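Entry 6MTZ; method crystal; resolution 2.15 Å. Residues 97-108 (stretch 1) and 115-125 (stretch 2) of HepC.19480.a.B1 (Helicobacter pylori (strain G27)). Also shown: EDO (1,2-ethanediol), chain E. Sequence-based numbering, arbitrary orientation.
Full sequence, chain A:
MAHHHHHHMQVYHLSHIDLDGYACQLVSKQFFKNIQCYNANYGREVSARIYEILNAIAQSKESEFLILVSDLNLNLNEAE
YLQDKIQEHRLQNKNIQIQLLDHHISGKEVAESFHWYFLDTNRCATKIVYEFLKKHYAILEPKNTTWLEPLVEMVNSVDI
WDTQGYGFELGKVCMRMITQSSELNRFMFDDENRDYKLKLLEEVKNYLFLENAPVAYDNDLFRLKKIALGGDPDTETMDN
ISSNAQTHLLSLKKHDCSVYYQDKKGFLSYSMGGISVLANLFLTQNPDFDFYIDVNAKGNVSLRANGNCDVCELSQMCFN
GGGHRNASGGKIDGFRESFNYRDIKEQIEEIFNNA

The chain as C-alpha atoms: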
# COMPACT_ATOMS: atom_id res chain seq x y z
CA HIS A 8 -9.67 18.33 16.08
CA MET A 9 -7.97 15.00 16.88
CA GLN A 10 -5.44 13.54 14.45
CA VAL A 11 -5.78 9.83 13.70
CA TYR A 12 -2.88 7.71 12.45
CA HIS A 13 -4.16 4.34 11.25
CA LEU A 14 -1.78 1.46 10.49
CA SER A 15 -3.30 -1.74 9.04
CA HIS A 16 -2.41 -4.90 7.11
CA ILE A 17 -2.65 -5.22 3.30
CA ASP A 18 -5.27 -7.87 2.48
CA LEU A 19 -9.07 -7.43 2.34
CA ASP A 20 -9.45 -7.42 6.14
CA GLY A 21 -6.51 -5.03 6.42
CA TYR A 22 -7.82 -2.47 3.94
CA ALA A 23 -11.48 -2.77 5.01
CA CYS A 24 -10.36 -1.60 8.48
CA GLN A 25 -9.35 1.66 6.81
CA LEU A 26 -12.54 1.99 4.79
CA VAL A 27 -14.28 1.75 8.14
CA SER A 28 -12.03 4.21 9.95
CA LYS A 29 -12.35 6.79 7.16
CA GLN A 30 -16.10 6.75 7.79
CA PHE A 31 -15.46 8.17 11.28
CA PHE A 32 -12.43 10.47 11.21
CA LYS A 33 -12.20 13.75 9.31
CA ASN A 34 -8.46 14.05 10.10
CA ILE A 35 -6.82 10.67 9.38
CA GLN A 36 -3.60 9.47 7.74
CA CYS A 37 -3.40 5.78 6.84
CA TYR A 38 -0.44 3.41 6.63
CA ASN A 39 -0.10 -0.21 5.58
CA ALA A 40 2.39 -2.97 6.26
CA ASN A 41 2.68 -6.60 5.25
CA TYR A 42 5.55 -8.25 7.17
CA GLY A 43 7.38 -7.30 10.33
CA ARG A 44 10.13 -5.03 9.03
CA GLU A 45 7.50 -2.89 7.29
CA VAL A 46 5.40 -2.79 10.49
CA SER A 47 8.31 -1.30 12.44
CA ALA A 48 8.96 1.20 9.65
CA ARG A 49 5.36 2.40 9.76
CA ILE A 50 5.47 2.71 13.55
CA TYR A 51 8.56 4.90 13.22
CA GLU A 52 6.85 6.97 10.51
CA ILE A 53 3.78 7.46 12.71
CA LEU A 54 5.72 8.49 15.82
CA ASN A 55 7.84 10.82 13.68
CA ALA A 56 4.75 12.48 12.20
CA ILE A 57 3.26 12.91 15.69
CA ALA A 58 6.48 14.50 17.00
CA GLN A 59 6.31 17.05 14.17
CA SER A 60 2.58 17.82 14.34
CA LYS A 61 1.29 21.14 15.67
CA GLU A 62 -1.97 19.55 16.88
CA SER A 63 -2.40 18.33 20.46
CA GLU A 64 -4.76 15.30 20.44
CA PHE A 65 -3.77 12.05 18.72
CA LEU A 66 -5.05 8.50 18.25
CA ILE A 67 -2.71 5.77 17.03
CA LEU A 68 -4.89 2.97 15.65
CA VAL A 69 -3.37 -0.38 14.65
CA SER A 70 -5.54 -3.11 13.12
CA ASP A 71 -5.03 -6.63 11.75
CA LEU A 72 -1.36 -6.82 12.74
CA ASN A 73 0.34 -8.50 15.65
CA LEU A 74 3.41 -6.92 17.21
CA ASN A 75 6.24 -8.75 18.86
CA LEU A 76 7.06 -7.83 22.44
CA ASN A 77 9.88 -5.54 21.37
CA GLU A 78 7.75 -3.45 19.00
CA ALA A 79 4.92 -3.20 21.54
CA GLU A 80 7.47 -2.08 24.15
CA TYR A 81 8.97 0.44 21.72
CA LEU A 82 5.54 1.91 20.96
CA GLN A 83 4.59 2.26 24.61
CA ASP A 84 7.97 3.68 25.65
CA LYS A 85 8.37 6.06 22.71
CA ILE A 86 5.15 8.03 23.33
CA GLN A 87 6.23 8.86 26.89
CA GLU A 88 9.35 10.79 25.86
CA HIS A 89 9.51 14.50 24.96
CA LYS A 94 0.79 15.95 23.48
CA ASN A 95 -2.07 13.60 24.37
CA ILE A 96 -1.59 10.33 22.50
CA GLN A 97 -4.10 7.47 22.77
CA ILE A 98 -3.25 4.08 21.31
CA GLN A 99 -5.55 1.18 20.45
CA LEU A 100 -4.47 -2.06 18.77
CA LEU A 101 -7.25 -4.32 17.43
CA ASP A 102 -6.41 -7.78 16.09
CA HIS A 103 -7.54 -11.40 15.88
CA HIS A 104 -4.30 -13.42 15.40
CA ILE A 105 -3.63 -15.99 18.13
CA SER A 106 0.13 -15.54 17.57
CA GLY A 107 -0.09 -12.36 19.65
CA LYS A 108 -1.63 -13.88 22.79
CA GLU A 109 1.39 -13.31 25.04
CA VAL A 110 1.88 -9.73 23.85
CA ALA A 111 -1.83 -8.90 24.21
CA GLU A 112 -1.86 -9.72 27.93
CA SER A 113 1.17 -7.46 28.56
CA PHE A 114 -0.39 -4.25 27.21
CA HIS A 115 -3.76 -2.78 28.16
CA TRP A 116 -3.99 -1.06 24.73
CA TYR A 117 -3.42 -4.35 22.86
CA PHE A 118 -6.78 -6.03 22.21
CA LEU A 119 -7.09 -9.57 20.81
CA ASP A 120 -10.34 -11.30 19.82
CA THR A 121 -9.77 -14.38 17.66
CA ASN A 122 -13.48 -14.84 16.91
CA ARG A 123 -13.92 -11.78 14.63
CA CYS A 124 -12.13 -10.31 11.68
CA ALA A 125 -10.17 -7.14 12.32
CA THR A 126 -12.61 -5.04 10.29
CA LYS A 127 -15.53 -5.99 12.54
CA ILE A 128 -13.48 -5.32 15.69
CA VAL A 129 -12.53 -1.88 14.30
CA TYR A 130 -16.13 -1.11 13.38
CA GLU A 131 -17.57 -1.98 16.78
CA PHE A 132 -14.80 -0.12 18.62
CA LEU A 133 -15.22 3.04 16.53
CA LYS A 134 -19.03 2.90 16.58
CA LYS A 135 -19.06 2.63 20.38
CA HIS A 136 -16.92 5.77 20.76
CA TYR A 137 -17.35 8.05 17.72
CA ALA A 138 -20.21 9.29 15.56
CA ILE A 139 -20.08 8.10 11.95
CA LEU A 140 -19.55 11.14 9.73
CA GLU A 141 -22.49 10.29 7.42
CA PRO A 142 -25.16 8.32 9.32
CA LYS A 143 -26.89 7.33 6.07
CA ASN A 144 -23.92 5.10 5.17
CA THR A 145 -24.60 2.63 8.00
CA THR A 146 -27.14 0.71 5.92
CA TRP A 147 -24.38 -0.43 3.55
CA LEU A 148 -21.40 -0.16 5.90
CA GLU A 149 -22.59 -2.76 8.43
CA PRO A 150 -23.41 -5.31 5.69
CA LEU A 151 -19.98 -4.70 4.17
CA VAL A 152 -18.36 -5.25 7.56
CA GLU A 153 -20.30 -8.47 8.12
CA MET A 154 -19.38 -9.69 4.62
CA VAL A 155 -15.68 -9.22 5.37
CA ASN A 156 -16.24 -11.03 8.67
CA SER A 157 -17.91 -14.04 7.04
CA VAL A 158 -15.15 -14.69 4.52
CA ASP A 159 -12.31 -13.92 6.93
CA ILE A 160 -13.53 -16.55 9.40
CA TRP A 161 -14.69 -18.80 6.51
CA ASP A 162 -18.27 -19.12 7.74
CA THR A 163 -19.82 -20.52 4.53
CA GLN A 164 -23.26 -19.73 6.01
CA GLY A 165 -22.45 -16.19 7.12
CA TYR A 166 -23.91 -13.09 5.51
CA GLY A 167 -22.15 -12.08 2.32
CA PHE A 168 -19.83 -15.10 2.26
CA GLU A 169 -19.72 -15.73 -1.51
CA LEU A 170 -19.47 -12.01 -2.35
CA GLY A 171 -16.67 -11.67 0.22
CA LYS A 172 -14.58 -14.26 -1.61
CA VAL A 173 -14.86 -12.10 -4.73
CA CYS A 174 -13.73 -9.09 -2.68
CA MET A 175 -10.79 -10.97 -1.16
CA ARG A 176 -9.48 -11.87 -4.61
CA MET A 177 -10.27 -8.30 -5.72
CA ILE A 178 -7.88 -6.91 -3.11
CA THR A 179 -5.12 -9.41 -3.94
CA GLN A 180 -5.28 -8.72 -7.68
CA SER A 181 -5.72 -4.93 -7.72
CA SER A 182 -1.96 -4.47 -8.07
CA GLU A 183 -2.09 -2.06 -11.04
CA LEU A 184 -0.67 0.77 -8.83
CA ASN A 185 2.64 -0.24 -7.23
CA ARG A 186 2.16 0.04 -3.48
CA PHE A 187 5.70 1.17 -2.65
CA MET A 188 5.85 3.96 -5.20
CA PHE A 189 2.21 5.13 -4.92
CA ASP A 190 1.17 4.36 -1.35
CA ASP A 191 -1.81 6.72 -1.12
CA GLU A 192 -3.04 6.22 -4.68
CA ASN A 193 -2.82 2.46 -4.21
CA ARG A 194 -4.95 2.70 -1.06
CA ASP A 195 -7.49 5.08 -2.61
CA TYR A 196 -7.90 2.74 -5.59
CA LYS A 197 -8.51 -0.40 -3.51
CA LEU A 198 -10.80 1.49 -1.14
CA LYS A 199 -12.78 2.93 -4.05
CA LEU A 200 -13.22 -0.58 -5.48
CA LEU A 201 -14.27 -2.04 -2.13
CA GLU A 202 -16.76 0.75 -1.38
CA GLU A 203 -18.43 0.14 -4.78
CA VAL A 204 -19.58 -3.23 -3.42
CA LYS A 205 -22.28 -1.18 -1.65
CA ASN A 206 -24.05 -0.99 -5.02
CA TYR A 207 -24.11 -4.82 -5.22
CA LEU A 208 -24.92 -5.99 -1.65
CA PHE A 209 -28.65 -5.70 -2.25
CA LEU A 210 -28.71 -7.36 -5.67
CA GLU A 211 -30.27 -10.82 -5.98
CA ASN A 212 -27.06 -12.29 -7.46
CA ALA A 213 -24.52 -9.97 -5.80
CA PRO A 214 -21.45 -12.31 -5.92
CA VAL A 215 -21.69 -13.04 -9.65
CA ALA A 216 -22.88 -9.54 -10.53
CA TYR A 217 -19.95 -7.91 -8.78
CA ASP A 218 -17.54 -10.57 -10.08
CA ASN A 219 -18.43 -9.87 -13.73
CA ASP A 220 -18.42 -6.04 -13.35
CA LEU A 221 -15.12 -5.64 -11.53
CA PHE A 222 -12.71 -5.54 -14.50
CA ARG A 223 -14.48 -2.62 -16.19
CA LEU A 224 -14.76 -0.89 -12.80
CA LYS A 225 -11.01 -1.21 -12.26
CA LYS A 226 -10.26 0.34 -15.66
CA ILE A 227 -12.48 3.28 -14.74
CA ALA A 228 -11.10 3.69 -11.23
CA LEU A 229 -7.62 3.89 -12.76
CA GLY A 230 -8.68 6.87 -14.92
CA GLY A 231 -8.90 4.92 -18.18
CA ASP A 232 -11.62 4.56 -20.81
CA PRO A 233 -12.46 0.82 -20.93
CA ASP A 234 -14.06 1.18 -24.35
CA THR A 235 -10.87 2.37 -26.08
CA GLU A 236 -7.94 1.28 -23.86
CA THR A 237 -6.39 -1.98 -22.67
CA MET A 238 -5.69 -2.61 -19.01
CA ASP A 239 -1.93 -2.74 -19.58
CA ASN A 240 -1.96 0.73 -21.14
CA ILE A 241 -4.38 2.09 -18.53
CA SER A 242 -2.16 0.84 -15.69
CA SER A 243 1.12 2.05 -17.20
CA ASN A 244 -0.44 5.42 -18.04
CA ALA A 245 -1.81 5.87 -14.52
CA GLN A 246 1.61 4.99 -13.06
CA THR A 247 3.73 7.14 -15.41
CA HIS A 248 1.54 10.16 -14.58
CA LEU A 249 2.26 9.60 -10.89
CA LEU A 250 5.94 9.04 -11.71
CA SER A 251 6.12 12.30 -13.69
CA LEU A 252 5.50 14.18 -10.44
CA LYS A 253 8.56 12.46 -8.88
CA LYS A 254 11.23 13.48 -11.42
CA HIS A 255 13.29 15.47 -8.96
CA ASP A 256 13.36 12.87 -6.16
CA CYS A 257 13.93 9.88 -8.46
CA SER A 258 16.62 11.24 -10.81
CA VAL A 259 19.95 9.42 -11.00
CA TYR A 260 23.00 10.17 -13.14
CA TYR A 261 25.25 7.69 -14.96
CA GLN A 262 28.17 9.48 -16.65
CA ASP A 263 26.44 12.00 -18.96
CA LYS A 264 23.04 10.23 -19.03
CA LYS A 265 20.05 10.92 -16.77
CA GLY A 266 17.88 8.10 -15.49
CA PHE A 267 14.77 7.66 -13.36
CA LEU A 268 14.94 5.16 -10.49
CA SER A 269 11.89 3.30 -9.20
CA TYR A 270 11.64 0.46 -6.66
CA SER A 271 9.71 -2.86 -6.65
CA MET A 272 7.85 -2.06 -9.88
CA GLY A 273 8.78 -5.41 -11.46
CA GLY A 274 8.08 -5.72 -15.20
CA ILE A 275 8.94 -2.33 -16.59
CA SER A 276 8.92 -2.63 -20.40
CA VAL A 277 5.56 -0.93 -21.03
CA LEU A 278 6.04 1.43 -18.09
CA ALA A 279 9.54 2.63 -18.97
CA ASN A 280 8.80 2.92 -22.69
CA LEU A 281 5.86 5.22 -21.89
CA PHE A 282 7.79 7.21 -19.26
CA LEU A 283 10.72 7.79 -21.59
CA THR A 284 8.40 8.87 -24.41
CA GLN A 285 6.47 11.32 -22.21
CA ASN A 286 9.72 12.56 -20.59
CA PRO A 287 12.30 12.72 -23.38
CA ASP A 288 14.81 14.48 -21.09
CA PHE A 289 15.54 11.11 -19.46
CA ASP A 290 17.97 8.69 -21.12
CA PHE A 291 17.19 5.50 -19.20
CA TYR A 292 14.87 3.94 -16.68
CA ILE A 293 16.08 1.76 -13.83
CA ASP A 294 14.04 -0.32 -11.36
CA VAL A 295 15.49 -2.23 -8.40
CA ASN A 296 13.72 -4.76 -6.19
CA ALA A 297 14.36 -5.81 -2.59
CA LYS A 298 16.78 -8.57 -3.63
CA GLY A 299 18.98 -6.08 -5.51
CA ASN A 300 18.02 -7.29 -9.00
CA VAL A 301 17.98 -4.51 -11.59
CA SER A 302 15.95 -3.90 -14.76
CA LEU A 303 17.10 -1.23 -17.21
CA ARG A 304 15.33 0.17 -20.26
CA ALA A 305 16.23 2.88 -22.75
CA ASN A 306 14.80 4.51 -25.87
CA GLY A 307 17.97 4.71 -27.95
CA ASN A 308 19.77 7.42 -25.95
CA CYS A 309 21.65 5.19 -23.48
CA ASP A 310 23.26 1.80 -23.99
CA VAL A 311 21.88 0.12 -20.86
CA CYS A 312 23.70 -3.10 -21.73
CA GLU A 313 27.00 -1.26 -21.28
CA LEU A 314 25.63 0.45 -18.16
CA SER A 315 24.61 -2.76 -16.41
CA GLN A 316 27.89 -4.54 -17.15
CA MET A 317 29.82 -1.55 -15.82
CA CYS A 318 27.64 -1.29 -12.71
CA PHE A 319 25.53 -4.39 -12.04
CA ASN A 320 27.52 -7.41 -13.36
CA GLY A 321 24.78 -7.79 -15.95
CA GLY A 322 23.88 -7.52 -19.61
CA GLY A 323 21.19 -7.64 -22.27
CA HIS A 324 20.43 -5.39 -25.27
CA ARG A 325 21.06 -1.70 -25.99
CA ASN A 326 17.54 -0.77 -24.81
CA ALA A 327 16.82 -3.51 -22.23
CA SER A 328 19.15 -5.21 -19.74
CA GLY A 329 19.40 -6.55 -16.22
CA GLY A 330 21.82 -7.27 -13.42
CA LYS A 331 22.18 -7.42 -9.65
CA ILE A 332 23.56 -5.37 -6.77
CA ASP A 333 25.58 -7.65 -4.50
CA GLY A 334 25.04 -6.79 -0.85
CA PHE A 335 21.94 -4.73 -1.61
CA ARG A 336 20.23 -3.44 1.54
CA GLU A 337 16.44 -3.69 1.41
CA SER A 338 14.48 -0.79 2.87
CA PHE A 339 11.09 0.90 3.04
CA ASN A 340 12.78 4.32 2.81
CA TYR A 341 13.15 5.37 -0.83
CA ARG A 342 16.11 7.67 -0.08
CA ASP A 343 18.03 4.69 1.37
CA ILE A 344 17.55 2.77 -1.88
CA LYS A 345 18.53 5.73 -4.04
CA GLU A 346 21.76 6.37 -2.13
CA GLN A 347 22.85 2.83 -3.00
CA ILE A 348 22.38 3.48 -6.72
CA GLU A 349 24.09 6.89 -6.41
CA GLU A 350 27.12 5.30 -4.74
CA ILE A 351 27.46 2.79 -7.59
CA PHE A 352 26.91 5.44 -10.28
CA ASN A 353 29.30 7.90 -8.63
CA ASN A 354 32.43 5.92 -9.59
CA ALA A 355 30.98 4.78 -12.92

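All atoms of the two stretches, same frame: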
# COMPACT_ATOMS: atom_id res chain seq x y z
N GLN A 97 -3.43 8.74 22.48
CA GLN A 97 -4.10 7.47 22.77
C GLN A 97 -3.68 6.42 21.75
O GLN A 97 -3.43 6.73 20.58
CB GLN A 97 -5.61 7.64 22.74
CG GLN A 97 -6.38 6.35 23.00
CD GLN A 97 -7.88 6.59 23.07
OE1 GLN A 97 -8.34 7.73 23.22
NE2 GLN A 97 -8.66 5.51 22.97
N ILE A 98 -3.61 5.18 22.19
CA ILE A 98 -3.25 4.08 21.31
C ILE A 98 -4.22 2.93 21.51
O ILE A 98 -4.56 2.58 22.65
CB ILE A 98 -1.80 3.61 21.54
CG1 ILE A 98 -1.55 2.31 20.78
CG2 ILE A 98 -1.49 3.42 23.02
CD1 ILE A 98 -0.18 1.76 21.04
N GLN A 99 -4.67 2.35 20.41
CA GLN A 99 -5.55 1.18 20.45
C GLN A 99 -5.14 0.22 19.34
O GLN A 99 -5.17 0.59 18.16
CB GLN A 99 -7.01 1.59 20.29
CG GLN A 99 -7.99 0.44 20.40
CD GLN A 99 -7.93 -0.21 21.76
OE1 GLN A 99 -8.35 0.38 22.75
NE2 GLN A 99 -7.39 -1.44 21.81
N LEU A 100 -4.76 -0.99 19.72
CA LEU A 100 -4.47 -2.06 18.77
C LEU A 100 -5.63 -3.04 18.79
O LEU A 100 -6.05 -3.48 19.87
CB LEU A 100 -3.15 -2.76 19.08
CG LEU A 100 -2.68 -3.79 18.02
CD1 LEU A 100 -1.17 -3.76 17.80
CD2 LEU A 100 -3.13 -5.22 18.34
N LEU A 101 -6.14 -3.38 17.61
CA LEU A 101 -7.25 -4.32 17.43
C LEU A 101 -6.80 -5.42 16.49
O LEU A 101 -6.39 -5.14 15.36
CB LEU A 101 -8.47 -3.62 16.84
CG LEU A 101 -8.93 -2.40 17.64
CD1 LEU A 101 -9.97 -1.62 16.87
CD2 LEU A 101 -9.45 -2.81 19.04
N ASP A 102 -6.89 -6.68 16.93
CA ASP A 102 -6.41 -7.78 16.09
C ASP A 102 -7.06 -9.09 16.53
O ASP A 102 -7.65 -9.18 17.61
CB ASP A 102 -4.88 -7.90 16.13
CG ASP A 102 -4.36 -9.00 15.21
OD1 ASP A 102 -4.84 -9.06 14.06
OD2 ASP A 102 -3.53 -9.83 15.64
N HIS A 103 -6.91 -10.11 15.68
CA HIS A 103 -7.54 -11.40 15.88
C HIS A 103 -6.59 -12.59 15.71
O HIS A 103 -7.07 -13.73 15.62
CB HIS A 103 -8.74 -11.55 14.93
CG HIS A 103 -8.36 -11.77 13.50
ND1 HIS A 103 -8.06 -13.01 12.99
CD2 HIS A 103 -8.25 -10.90 12.46
CE1 HIS A 103 -7.76 -12.90 11.71
NE2 HIS A 103 -7.88 -11.63 11.36
N HIS A 104 -5.28 -12.37 15.68
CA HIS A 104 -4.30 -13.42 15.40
C HIS A 104 -3.79 -14.02 16.70
O HIS A 104 -3.16 -13.32 17.51
CB HIS A 104 -3.12 -12.86 14.58
CG HIS A 104 -3.45 -12.56 13.15
ND1 HIS A 104 -3.96 -11.34 12.74
CD2 HIS A 104 -3.31 -13.30 12.02
CE1 HIS A 104 -4.14 -11.36 11.43
NE2 HIS A 104 -3.75 -12.53 10.97
N ILE A 105 -4.01 -15.32 16.89
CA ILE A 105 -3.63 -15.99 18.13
C ILE A 105 -2.12 -15.94 18.38
O ILE A 105 -1.69 -16.13 19.52
CB ILE A 105 -4.13 -17.46 18.12
CG1 ILE A 105 -4.11 -18.05 19.52
CG2 ILE A 105 -3.28 -18.32 17.21
CD1 ILE A 105 -4.91 -17.26 20.54
N SER A 106 -1.31 -15.67 17.36
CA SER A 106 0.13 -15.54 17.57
C SER A 106 0.49 -14.44 18.56
O SER A 106 1.57 -14.48 19.15
CB SER A 106 0.84 -15.29 16.24
OG SER A 106 0.30 -14.14 15.59
N GLY A 107 -0.40 -13.47 18.78
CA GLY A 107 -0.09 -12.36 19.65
C GLY A 107 -0.59 -12.49 21.07
O GLY A 107 -0.59 -11.50 21.80
N LYS A 108 -1.01 -13.69 21.47
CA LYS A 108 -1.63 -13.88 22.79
C LYS A 108 -0.75 -13.33 23.91
O LYS A 108 -1.21 -12.54 24.73
CB LYS A 108 -1.91 -15.37 23.03
N HIS A 115 -2.33 -3.06 28.03
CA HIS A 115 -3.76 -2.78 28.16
C HIS A 115 -4.36 -2.27 26.85
O HIS A 115 -5.55 -2.50 26.60
CB HIS A 115 -3.99 -1.78 29.29
CG HIS A 115 -3.62 -2.31 30.64
ND1 HIS A 115 -4.09 -3.53 31.12
CD2 HIS A 115 -2.84 -1.80 31.63
CE1 HIS A 115 -3.61 -3.74 32.33
NE2 HIS A 115 -2.85 -2.71 32.66
N TRP A 116 -3.56 -1.60 26.01
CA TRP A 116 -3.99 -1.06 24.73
C TRP A 116 -3.99 -2.09 23.62
O TRP A 116 -4.40 -1.77 22.50
CB TRP A 116 -3.10 0.12 24.30
CG TRP A 116 -1.61 -0.17 24.39
CD1 TRP A 116 -0.78 0.11 25.44
CD2 TRP A 116 -0.79 -0.79 23.38
NE1 TRP A 116 0.50 -0.30 25.15
CE2 TRP A 116 0.53 -0.85 23.90
CE3 TRP A 116 -1.03 -1.30 22.10
CZ2 TRP A 116 1.59 -1.41 23.18
CZ3 TRP A 116 0.02 -1.85 21.39
CH2 TRP A 116 1.31 -1.89 21.93
N TYR A 117 -3.54 -3.32 23.89
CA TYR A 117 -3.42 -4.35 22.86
C TYR A 117 -4.59 -5.32 23.04
O TYR A 117 -4.64 -6.07 24.02
CB TYR A 117 -2.07 -5.05 22.98
CG TYR A 117 -1.63 -5.95 21.84
CD1 TYR A 117 -2.42 -7.02 21.42
CD2 TYR A 117 -0.39 -5.78 21.23
CE1 TYR A 117 -2.01 -7.87 20.41
CE2 TYR A 117 0.02 -6.62 20.20
CZ TYR A 117 -0.79 -7.66 19.80
OH TYR A 117 -0.38 -8.51 18.80
N PHE A 118 -5.53 -5.29 22.10
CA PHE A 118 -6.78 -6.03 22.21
C PHE A 118 -6.83 -7.15 21.17
O PHE A 118 -6.74 -6.90 19.97
CB PHE A 118 -8.00 -5.12 22.03
CG PHE A 118 -9.31 -5.86 22.03
CD1 PHE A 118 -9.89 -6.27 23.21
CD2 PHE A 118 -9.93 -6.18 20.84
CE1 PHE A 118 -11.07 -6.97 23.22
CE2 PHE A 118 -11.12 -6.88 20.84
CZ PHE A 118 -11.68 -7.28 22.02
N LEU A 119 -7.04 -8.38 21.65
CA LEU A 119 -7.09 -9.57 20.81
C LEU A 119 -8.45 -10.26 20.96
O LEU A 119 -8.85 -10.60 22.08
CB LEU A 119 -5.95 -10.53 21.18
CG LEU A 119 -5.94 -11.90 20.51
CD1 LEU A 119 -6.02 -11.75 19.01
CD2 LEU A 119 -4.68 -12.67 20.89
N ASP A 120 -9.16 -10.44 19.85
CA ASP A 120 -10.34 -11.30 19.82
C ASP A 120 -10.24 -12.18 18.58
O ASP A 120 -10.39 -11.70 17.45
CB ASP A 120 -11.63 -10.48 19.81
CG ASP A 120 -12.89 -11.35 19.74
OD1 ASP A 120 -12.79 -12.60 19.75
OD2 ASP A 120 -14.01 -10.77 19.68
N THR A 121 -10.00 -13.48 18.78
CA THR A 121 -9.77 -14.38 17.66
C THR A 121 -11.05 -14.79 16.95
O THR A 121 -10.98 -15.49 15.93
CB THR A 121 -9.04 -15.65 18.14
OG1 THR A 121 -9.89 -16.40 19.01
CG2 THR A 121 -7.76 -15.28 18.88
N ASN A 122 -12.21 -14.39 17.45
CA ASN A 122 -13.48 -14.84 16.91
C ASN A 122 -14.08 -13.89 15.87
O ASN A 122 -15.15 -14.19 15.33
CB ASN A 122 -14.47 -15.06 18.05
CG ASN A 122 -14.02 -16.15 18.98
OD1 ASN A 122 -13.59 -17.22 18.53
ND2 ASN A 122 -14.07 -15.89 20.28
N ARG A 123 -13.42 -12.76 15.59
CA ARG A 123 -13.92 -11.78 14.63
C ARG A 123 -12.79 -11.36 13.72
O ARG A 123 -11.61 -11.43 14.09
CB ARG A 123 -14.49 -10.53 15.32
CG ARG A 123 -15.89 -10.70 15.93
CD ARG A 123 -16.31 -9.45 16.68
NE ARG A 123 -15.52 -9.26 17.90
CZ ARG A 123 -15.40 -8.11 18.55
NH1 ARG A 123 -16.01 -7.02 18.10
NH2 ARG A 123 -14.66 -8.03 19.65
N CYS A 124 -13.14 -10.92 12.52
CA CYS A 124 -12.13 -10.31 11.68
C CYS A 124 -11.78 -8.94 12.24
O CYS A 124 -12.53 -8.35 13.03
CB CYS A 124 -12.62 -10.19 10.23
SG CYS A 124 -13.84 -8.87 9.98
N ALA A 125 -10.62 -8.43 11.82
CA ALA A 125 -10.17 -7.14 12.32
C ALA A 125 -11.13 -6.03 11.93
O ALA A 125 -11.39 -5.12 12.73
CB ALA A 125 -8.76 -6.84 11.81
C1 EDO E . -3.55 -16.89 13.78
O1 EDO E . -4.58 -17.01 12.79
C2 EDO E . -2.24 -16.52 13.08
O2 EDO E . -1.39 -15.91 14.05
O HOH W 1 -7.18 -2.72 24.62
O HOH W 2 -9.18 -15.25 14.24

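Two aliphatic side chains of the first strand each lay a methyl squarely on an aromatic ring of the second stretch. Ile98 CD1 sits 3.5 Å from the centroid of the six-membered ring of Trp116, and Leu100 CD2 lies 3.5 Å from the centroid of the Tyr117 ring, only 11° off its normal. Leu100 also brings CB to 4.0 Å from CE3 at the edge of the Trp116 ring, so one branched residue serves two aromatics.

Beneath this packing runs a short parallel ladder. Leu100 N donates to Trp116 O (2.9 Å), Phe118 N to Leu100 O (2.9 Å), Asp102 N to Phe118 O (3.1 Å) and Asp120 N to Asp102 O (3.0 Å). This register pairs Leu100 with Tyr117, Leu101 with Phe118 and Asp102 with Leu119. Alternation then sorts the side chains: Leu100, Asp102, Tyr117 and Leu119 share one face, while Leu101 meets Phe118 on the other, CD2 to CD2 at 3.9 Å.

Asp102 is buried yet well satisfied: OD1 accepts from His104 ND1 (2.8 Å) and OD2 from His104 N (3.1 Å), which ties the strand end to the following loop. Gly107 suits its place by lacking a side chain, since an ideal CB would fall 2.6 Å from Tyr117 OH, a clash. Leu119 fills the neighbouring space, its CD2 3.8 Å from Lys108 CA.

Past the ladder, His103 packs against the turn from Asp120 to Arg123, its CB 3.0 Å from both Asp120 O and Arg123 O. A water bonded to His103 ND1 (2.8 Å) donates to Thr121 O (2.5 Å), bridging the stretches. Within that turn, Asp120 OD1 accepts from Asn122 N (3.0 Å), and OD2 forms a salt bridge with Arg123 NE (2.8 Å), bracing the surface His103 meets.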